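Local coordinates for probable adenylyl-sulfate kinase (Synechocystis sp., PDB 5CB8), which catalyses the ATP-dependent 3'-phosphorylation of adenosine 5'-phosphosulfate to 3'-phosphoadenylyl sulfate, a step in the assimilation of sulfate, at residues G32-G37 with K152-I157. Numbering follows the deposited sequence.
Sequences GLSGAG and KGFTGI. With ADX (adenosine-5'-phosphosulfate), chain G; SO4 (sulfate ion), chain H.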
loop_
_atom_site.group_PDB
_atom_site.type_symbol
_atom_site.label_atom_id
_atom_site.label_comp_id
_atom_site.label_asym_id
_atom_site.label_seq_id
_atom_site.Cartn_x
_atom_site.Cartn_y
_atom_site.Cartn_z
ATOM N N GLY B 32 -14.490 7.511 -13.202
ATOM C CA GLY B 32 -15.515 7.466 -14.234
ATOM C C GLY B 32 -16.309 6.177 -14.174
ATOM O O GLY B 32 -15.946 5.264 -13.431
ATOM N N LEU B 33 -17.376 6.090 -14.972
ATOM C CA LEU B 33 -18.273 4.926 -14.946
ATOM C C LEU B 33 -17.566 3.645 -15.355
ATOM O O LEU B 33 -16.523 3.689 -16.013
ATOM C CB LEU B 33 -19.451 5.150 -15.904
ATOM C CG LEU B 33 -20.361 6.345 -15.592
ATOM C CD1 LEU B 33 -21.462 6.466 -16.641
ATOM C CD2 LEU B 33 -20.960 6.169 -14.202
ATOM N N SER B 34 -18.140 2.500 -14.978
ATOM C CA SER B 34 -17.681 1.216 -15.518
ATOM C C SER B 34 -17.854 1.233 -17.027
ATOM O O SER B 34 -18.947 1.529 -17.527
ATOM C CB SER B 34 -18.485 0.056 -14.931
ATOM O OG SER B 34 -18.297 -1.138 -15.693
ATOM N N GLY B 35 -16.787 0.929 -17.757
ATOM C CA GLY B 35 -16.873 0.882 -19.208
ATOM C C GLY B 35 -16.504 2.185 -19.902
ATOM O O GLY B 35 -16.472 2.239 -21.123
ATOM N N ALA B 36 -16.226 3.237 -19.137
ATOM C CA ALA B 36 -15.943 4.549 -19.728
ATOM C C ALA B 36 -14.579 4.629 -20.425
ATOM O O ALA B 36 -14.300 5.598 -21.135
ATOM C CB ALA B 36 -16.067 5.651 -18.675
ATOM N N GLY B 37 -13.728 3.625 -20.217
ATOM C CA GLY B 37 -12.444 3.578 -20.905
ATOM C C GLY B 37 -11.246 3.927 -20.030
ATOM O O GLY B 37 -10.166 4.233 -20.547
ATOM N N LYS B 152 -26.748 -5.957 -7.323
ATOM C CA LYS B 152 -27.365 -4.801 -6.664
ATOM C C LYS B 152 -26.330 -3.704 -6.490
ATOM O O LYS B 152 -25.145 -3.997 -6.361
ATOM C CB LYS B 152 -27.849 -5.184 -5.263
ATOM C CG LYS B 152 -28.561 -6.520 -5.176
ATOM C CD LYS B 152 -29.902 -6.460 -5.870
ATOM C CE LYS B 152 -30.648 -7.784 -5.716
ATOM N NZ LYS B 152 -31.843 -7.768 -6.587
ATOM N N GLY B 153 -26.761 -2.446 -6.477
ATOM C CA GLY B 153 -25.841 -1.358 -6.169
ATOM C C GLY B 153 -24.748 -1.164 -7.198
ATOM O O GLY B 153 -23.583 -0.953 -6.852
ATOM N N PHE B 154 -25.128 -1.222 -8.469
ATOM C CA PHE B 154 -24.184 -0.995 -9.552
ATOM C C PHE B 154 -24.132 0.476 -9.928
ATOM O O PHE B 154 -25.156 1.096 -10.214
ATOM C CB PHE B 154 -24.549 -1.833 -10.775
ATOM C CG PHE B 154 -23.477 -1.848 -11.830
ATOM C CD1 PHE B 154 -22.321 -2.601 -11.648
ATOM C CD2 PHE B 154 -23.627 -1.115 -13.000
ATOM C CE1 PHE B 154 -21.324 -2.614 -12.611
ATOM C CE2 PHE B 154 -22.632 -1.120 -13.971
ATOM C CZ PHE B 154 -21.480 -1.867 -13.773
ATOM N N THR B 155 -22.921 1.025 -9.920
ATOM C CA THR B 155 -22.685 2.437 -10.198
ATOM C C THR B 155 -23.395 2.920 -11.453
ATOM O O THR B 155 -23.240 2.330 -12.535
ATOM C CB THR B 155 -21.183 2.674 -10.379
ATOM O OG1 THR B 155 -20.498 2.218 -9.197
ATOM C CG2 THR B 155 -20.892 4.155 -10.620
ATOM N N GLY B 156 -24.169 3.993 -11.311
ATOM C CA GLY B 156 -24.826 4.594 -12.459
ATOM C C GLY B 156 -26.218 4.055 -12.735
ATOM O O GLY B 156 -26.991 4.679 -13.459
ATOM N N ILE B 157 -26.537 2.895 -12.165
ATOM C CA ILE B 157 -27.851 2.277 -12.359
ATOM C C ILE B 157 -28.665 2.335 -11.064
ATOM O O ILE B 157 -29.775 2.881 -11.029
ATOM C CB ILE B 157 -27.730 0.815 -12.821
ATOM C CG1 ILE B 157 -26.969 0.727 -14.147
ATOM C CG2 ILE B 157 -29.117 0.191 -12.980
ATOM C CD1 ILE B 157 -27.637 1.504 -15.287
HETATM S SB ADX G . -14.941 1.649 -6.563
HETATM O O1B ADX G . -14.626 1.090 -5.243
HETATM O O2B ADX G . -13.955 2.669 -6.965
HETATM O O3B ADX G . -16.298 2.210 -6.531
HETATM P PA ADX G . -13.649 -0.090 -8.279
HETATM O O1A ADX G . -12.607 -0.455 -7.226
HETATM O O2A ADX G . -13.070 0.768 -9.400
HETATM O O3A ADX G . -14.941 0.543 -7.596
HETATM O "O5'" ADX G . -14.183 -1.463 -8.908
HETATM C "C5'" ADX G . -15.087 -1.426 -9.973
HETATM C "C4'" ADX G . -15.111 -2.615 -10.763
HETATM O "O4'" ADX G . -15.790 -3.670 -9.991
HETATM C "C3'" ADX G . -15.886 -2.422 -11.992
HETATM O "O3'" ADX G . -15.031 -2.248 -13.035
HETATM C "C2'" ADX G . -16.645 -3.681 -12.180
HETATM O "O2'" ADX G . -15.967 -4.503 -13.013
HETATM C "C1'" ADX G . -16.708 -4.332 -10.837
HETATM N N9 ADX G . -17.993 -4.336 -10.200
HETATM C C8 ADX G . -18.604 -5.404 -9.631
HETATM N N7 ADX G . -19.701 -4.981 -8.994
HETATM C C5 ADX G . -19.796 -3.636 -9.140
HETATM C C6 ADX G . -20.711 -2.689 -8.684
HETATM N N6 ADX G . -21.827 -3.078 -7.838
HETATM N N1 ADX G . -20.524 -1.395 -9.015
HETATM C C2 ADX G . -19.461 -1.018 -9.761
HETATM N N3 ADX G . -18.559 -1.905 -10.205
HETATM C C4 ADX G . -18.698 -3.220 -9.910
HETATM S S SO4 H . -13.303 1.190 -17.591
HETATM O O1 SO4 H . -11.934 0.815 -17.294
HETATM O O2 SO4 H . -13.586 0.984 -19.009
HETATM O O3 SO4 H . -13.490 2.611 -17.263
HETATM O O4 SO4 H . -14.260 0.391 -16.804
HETATM O O HOH W 1 -20.878 2.335 -14.117
#
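With CG turned anti to its backbone N (chi1 -169°), Phe154 brings the far end of its ring, CZ, alongside Ser34, whose CB is placed there by the backbone and whose OG, set opposite the backbone N by its own first torsion, also lies near CZ. Ser34 CB lies 3.7 Å from Phe154 CZ, approaching the ring obliquely. Beside this pair, Leu33 brings one methyl branch, CD2, to within 4.1 Å of Thr155 CG2. The two loops are thus joined by a few van der Waals touches and by one water, which accepts from Ser34 N at 2.9 Å and donates to Thr155 O.

One loop holds the substrate's adenine; the other binds a sulfate ion, probably from the crystallisation liquor. The Phe154 ring meets the adenine of adenosine 5'-phosphosulfate obliquely, Phe154 CD1 standing 3.4 Å from C6 of the adenine, while Tyr143 of helix 142-148 meets the phenyl ring edge-to-face. The adenine amino group N6 gives a nearly straight bond to Gly153 O (2.9 Å, 174°), reading the base through the backbone, and Thr155 OG1 lies close to C2. A leucine in place of Phe154 would probably lose the aromatic contact with the adenine and leave Ser34 CB without its aromatic neighbour, so that the base is held less firmly.

In 32-37, a type II turn from Leu33 to Ala36 is followed by Gly37, at the N-cap of helix 38-50. Gly35 N points almost straight at sulfate O4 (2.8 Å, 170°), and Gly37 N reaches sulfate O2 at 2.9 Å; Lys38 and Thr39 complete the grip. This anion-cradling strand-loop-helix is consistent with the P-loop (Walker A) of the probable ATP site, here set against the adenine pocket of the APS kinase acceptor site.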